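Long-range contact in folylpolyglutamate synthase protein FOLC (Mycobacterium tuberculosis, PDB 2VOS), which probably adds glutamate to dihydropteroate and successively to tetrahydrofolate, using ATP and magnesium, to make folates and their polyglutamates: residues G71-T76 / P196-H201. Numbering follows the deposited sequence.
Sequences GTNGKT and PISIDH. With CO (cobalt (II) ion), chain E; MG (magnesium ion), chain C; CO (cobalt (II) ion), chain F; ADP (adenosine-5'-diphosphate), chain B.
Thr72 turns its side chain onto the loop 196-201. Its CB comes within 3.4 Å of Pro196 O and Ser198 N. OG1 is anti to the carbonyl carbon (chi1 -57°), beside the threonine's own N, which brings it to Ser198 N. There it accepts a hydrogen bond from Ser198 N (3.0 Å to Thr72 OG1, N-H...O 162°). A glycerol, probably from the crystallisation liquor, also bonds to OG1. The other branch, CG2, packs 3.8 Å from CB of Asp200 and also meets Ser198 O and OG.

Backbone bonds complete the join. Pro196 O accepts from both Thr72 N (3.0 Å) and Asn73 N (3.2 Å). The first donor sits well above the carbonyl plane, whereas the second comes nearly end-on. Asn73 OD1 and Ser198 OG are linked through one water, and OD1 also accepts from Asn355. Asn73 ND2 reaches the ribose oxygen O4' of ADP.

Residues 71-76 belong to the P-loop of this Mur ligase-type, ATP-dependent ligase. Gly74 sits at the N-cap position of helix 75-88. The N-H groups of Gly74, Lys75 and Thr76 hold the diphosphate. Lys75 bends back, so that NZ grips both ADP O3B and Gly71 O. Thr76 OG1 binds a cobalt ion that also holds ADP O1B, with Ser98 and Glu174 as further ligands.

Asp200 OD2 binds magnesium, which His354 also coordinates, while OD1 forms a salt bridge with Lys385. A water on this metal donates to Thr72 O and ADP O2B, tying residues 196-201 to the nucleotide.

The P-loop connects strand 66-70 to helix 75-88. Residues 196-201 follow the adjacent parallel strand 191-194. Helix 209-217 packs on Thr72 and Ile197, while helix 356-368 touches Asn73 and Ser198.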
loop_
_atom_site.group_PDB
_atom_site.type_symbol
_atom_site.label_atom_id
_atom_site.label_comp_id
_atom_site.label_asym_id
_atom_site.label_seq_id
_atom_site.Cartn_x
_atom_site.Cartn_y
_atom_site.Cartn_z
ATOM N N GLY A 71 1.661 9.310 -0.635
ATOM C CA GLY A 71 1.281 9.314 -2.038
ATOM C C GLY A 71 -0.055 8.633 -2.152
ATOM O O GLY A 71 -0.626 8.252 -1.126
ATOM N N THR A 72 -0.550 8.435 -3.369
ATOM C CA THR A 72 -1.845 7.811 -3.531
ATOM C C THR A 72 -1.755 6.361 -3.897
ATOM O O THR A 72 -2.533 5.560 -3.391
ATOM C CB THR A 72 -2.699 8.518 -4.615
ATOM O OG1 THR A 72 -2.821 9.898 -4.220
ATOM C CG2 THR A 72 -4.091 7.911 -4.607
ATOM N N ASN A 73 -0.901 6.013 -4.845
ATOM C CA ASN A 73 -0.771 4.616 -5.217
ATOM C C ASN A 73 0.718 4.179 -5.092
ATOM O O ASN A 73 1.608 4.963 -5.367
ATOM C CB ASN A 73 -1.195 4.393 -6.659
ATOM C CG ASN A 73 -2.718 4.392 -6.848
ATOM O OD1 ASN A 73 -3.257 5.412 -7.210
ATOM N ND2 ASN A 73 -3.390 3.224 -6.646
ATOM N N GLY A 74 0.939 2.921 -4.703
ATOM C CA GLY A 74 2.273 2.345 -4.604
ATOM C C GLY A 74 2.939 2.577 -3.245
ATOM O O GLY A 74 4.105 2.185 -3.074
ATOM N N LYS A 75 2.269 3.198 -2.273
ATOM C CA LYS A 75 2.985 3.430 -0.996
ATOM C C LYS A 75 3.467 2.115 -0.386
ATOM O O LYS A 75 4.629 1.992 0.025
ATOM C CB LYS A 75 2.197 4.169 0.109
ATOM C CG LYS A 75 1.723 5.652 -0.230
ATOM C CD LYS A 75 0.979 6.250 0.955
ATOM C CE LYS A 75 -0.402 5.564 1.178
ATOM N NZ LYS A 75 -1.236 5.494 -0.096
ATOM N N THR A 76 2.530 1.191 -0.194
ATOM C CA THR A 76 2.874 -0.094 0.452
ATOM C C THR A 76 3.915 -0.852 -0.375
ATOM O O THR A 76 4.883 -1.402 0.176
ATOM C CB THR A 76 1.609 -0.972 0.711
ATOM O OG1 THR A 76 0.912 -0.352 1.779
ATOM C CG2 THR A 76 2.060 -2.383 1.214
ATOM N N PRO A 196 3.094 8.382 -6.764
ATOM C CA PRO A 196 2.122 9.108 -7.606
ATOM C C PRO A 196 0.861 9.472 -6.877
ATOM O O PRO A 196 0.275 8.651 -6.198
ATOM C CB PRO A 196 1.815 8.121 -8.738
ATOM C CG PRO A 196 3.251 7.360 -8.880
ATOM C CD PRO A 196 3.518 7.109 -7.379
ATOM N N ILE A 197 0.412 10.699 -7.102
ATOM C CA ILE A 197 -0.799 11.217 -6.468
ATOM C C ILE A 197 -1.977 11.297 -7.468
ATOM O O ILE A 197 -1.802 11.735 -8.611
ATOM C CB ILE A 197 -0.475 12.593 -5.848
ATOM C CG1 ILE A 197 0.521 12.405 -4.686
ATOM C CG2 ILE A 197 -1.748 13.298 -5.407
ATOM C CD1 ILE A 197 1.201 13.718 -4.260
ATOM N N SER A 198 -3.175 10.891 -7.051
ATOM C CA SER A 198 -4.390 11.000 -7.878
ATOM C C SER A 198 -5.548 10.927 -6.909
ATOM O O SER A 198 -5.351 11.158 -5.732
ATOM C CB SER A 198 -4.474 9.895 -8.930
ATOM O OG SER A 198 -4.484 8.646 -8.279
ATOM N N ILE A 199 -6.740 10.593 -7.368
ATOM C CA ILE A 199 -7.908 10.559 -6.468
ATOM C C ILE A 199 -8.040 9.144 -5.899
ATOM O O ILE A 199 -7.789 8.141 -6.572
ATOM C CB ILE A 199 -9.177 10.878 -7.207
ATOM C CG1 ILE A 199 -9.192 12.359 -7.686
ATOM C CG2 ILE A 199 -10.433 10.593 -6.327
ATOM C CD1 ILE A 199 -8.904 13.394 -6.576
ATOM N N ASP A 200 -8.435 9.062 -4.647
ATOM C CA ASP A 200 -8.754 7.761 -4.078
ATOM C C ASP A 200 -9.953 7.918 -3.206
ATOM O O ASP A 200 -11.010 7.454 -3.545
ATOM C CB ASP A 200 -7.560 7.253 -3.294
ATOM C CG ASP A 200 -7.898 6.051 -2.424
ATOM O OD1 ASP A 200 -8.925 5.422 -2.554
ATOM O OD2 ASP A 200 -7.139 5.755 -1.551
ATOM N N HIS A 201 -9.783 8.570 -2.066
ATOM C CA HIS A 201 -10.899 8.907 -1.180
ATOM C C HIS A 201 -11.750 10.031 -1.759
ATOM O O HIS A 201 -11.243 11.079 -2.086
ATOM C CB HIS A 201 -10.362 9.328 0.203
ATOM C CG HIS A 201 -11.457 9.627 1.160
ATOM N ND1 HIS A 201 -12.186 8.631 1.781
ATOM C CD2 HIS A 201 -12.031 10.802 1.526
ATOM C CE1 HIS A 201 -13.150 9.180 2.498
ATOM N NE2 HIS A 201 -13.088 10.495 2.349
HETATM CO CO CO E . -0.723 1.098 1.622
HETATM MG MG MG C . -5.729 4.026 -1.331
HETATM CO CO CO F . -14.058 12.211 3.636
HETATM P PB ADP B . -0.905 2.188 -1.408
HETATM O O1B ADP B . -0.137 1.661 -0.224
HETATM O O2B ADP B . -2.393 2.041 -1.256
HETATM O O3B ADP B . -0.487 3.530 -1.929
HETATM P PA ADP B . -0.148 -0.302 -2.829
HETATM O O1A ADP B . -0.837 -1.066 -1.707
HETATM O O2A ADP B . 1.241 -0.610 -3.363
HETATM O O3A ADP B . -0.462 1.300 -2.696
HETATM O "O5'" ADP B . -1.103 -0.630 -4.102
HETATM C "C5'" ADP B . -2.538 -0.623 -4.077
HETATM C "C4'" ADP B . -2.979 -0.922 -5.527
HETATM O "O4'" ADP B . -2.570 0.183 -6.379
HETATM C "C3'" ADP B . -2.259 -2.102 -6.175
HETATM O "O3'" ADP B . -3.053 -3.271 -6.129
HETATM C "C2'" ADP B . -2.086 -1.809 -7.639
HETATM O "O2'" ADP B . -3.391 -2.041 -8.273
HETATM C "C1'" ADP B . -2.025 -0.304 -7.631
HETATM N N9 ADP B . -0.668 0.313 -7.682
HETATM C C8 ADP B . 0.442 0.132 -6.891
HETATM N N7 ADP B . 1.438 0.977 -7.292
HETATM C C5 ADP B . 0.912 1.774 -8.267
HETATM C C6 ADP B . 1.377 2.892 -9.097
HETATM N N6 ADP B . 2.634 3.366 -8.975
HETATM N N1 ADP B . 0.514 3.363 -10.004
HETATM C C2 ADP B . -0.744 2.903 -10.230
HETATM N N3 ADP B . -1.269 1.893 -9.489
HETATM C C4 ADP B . -0.462 1.320 -8.536
HETATM O O HOH W 1 -4.140 3.379 -2.949
HETATM O O HOH W 2 -2.011 7.556 -8.228
HETATM O O HOH W 3 -6.799 4.135 0.254
HETATM O O HOH W 4 -2.351 2.513 1.734
HETATM O O HOH W 5 -1.976 -0.353 0.756
HETATM O O HOH W 6 -12.265 13.297 3.847
#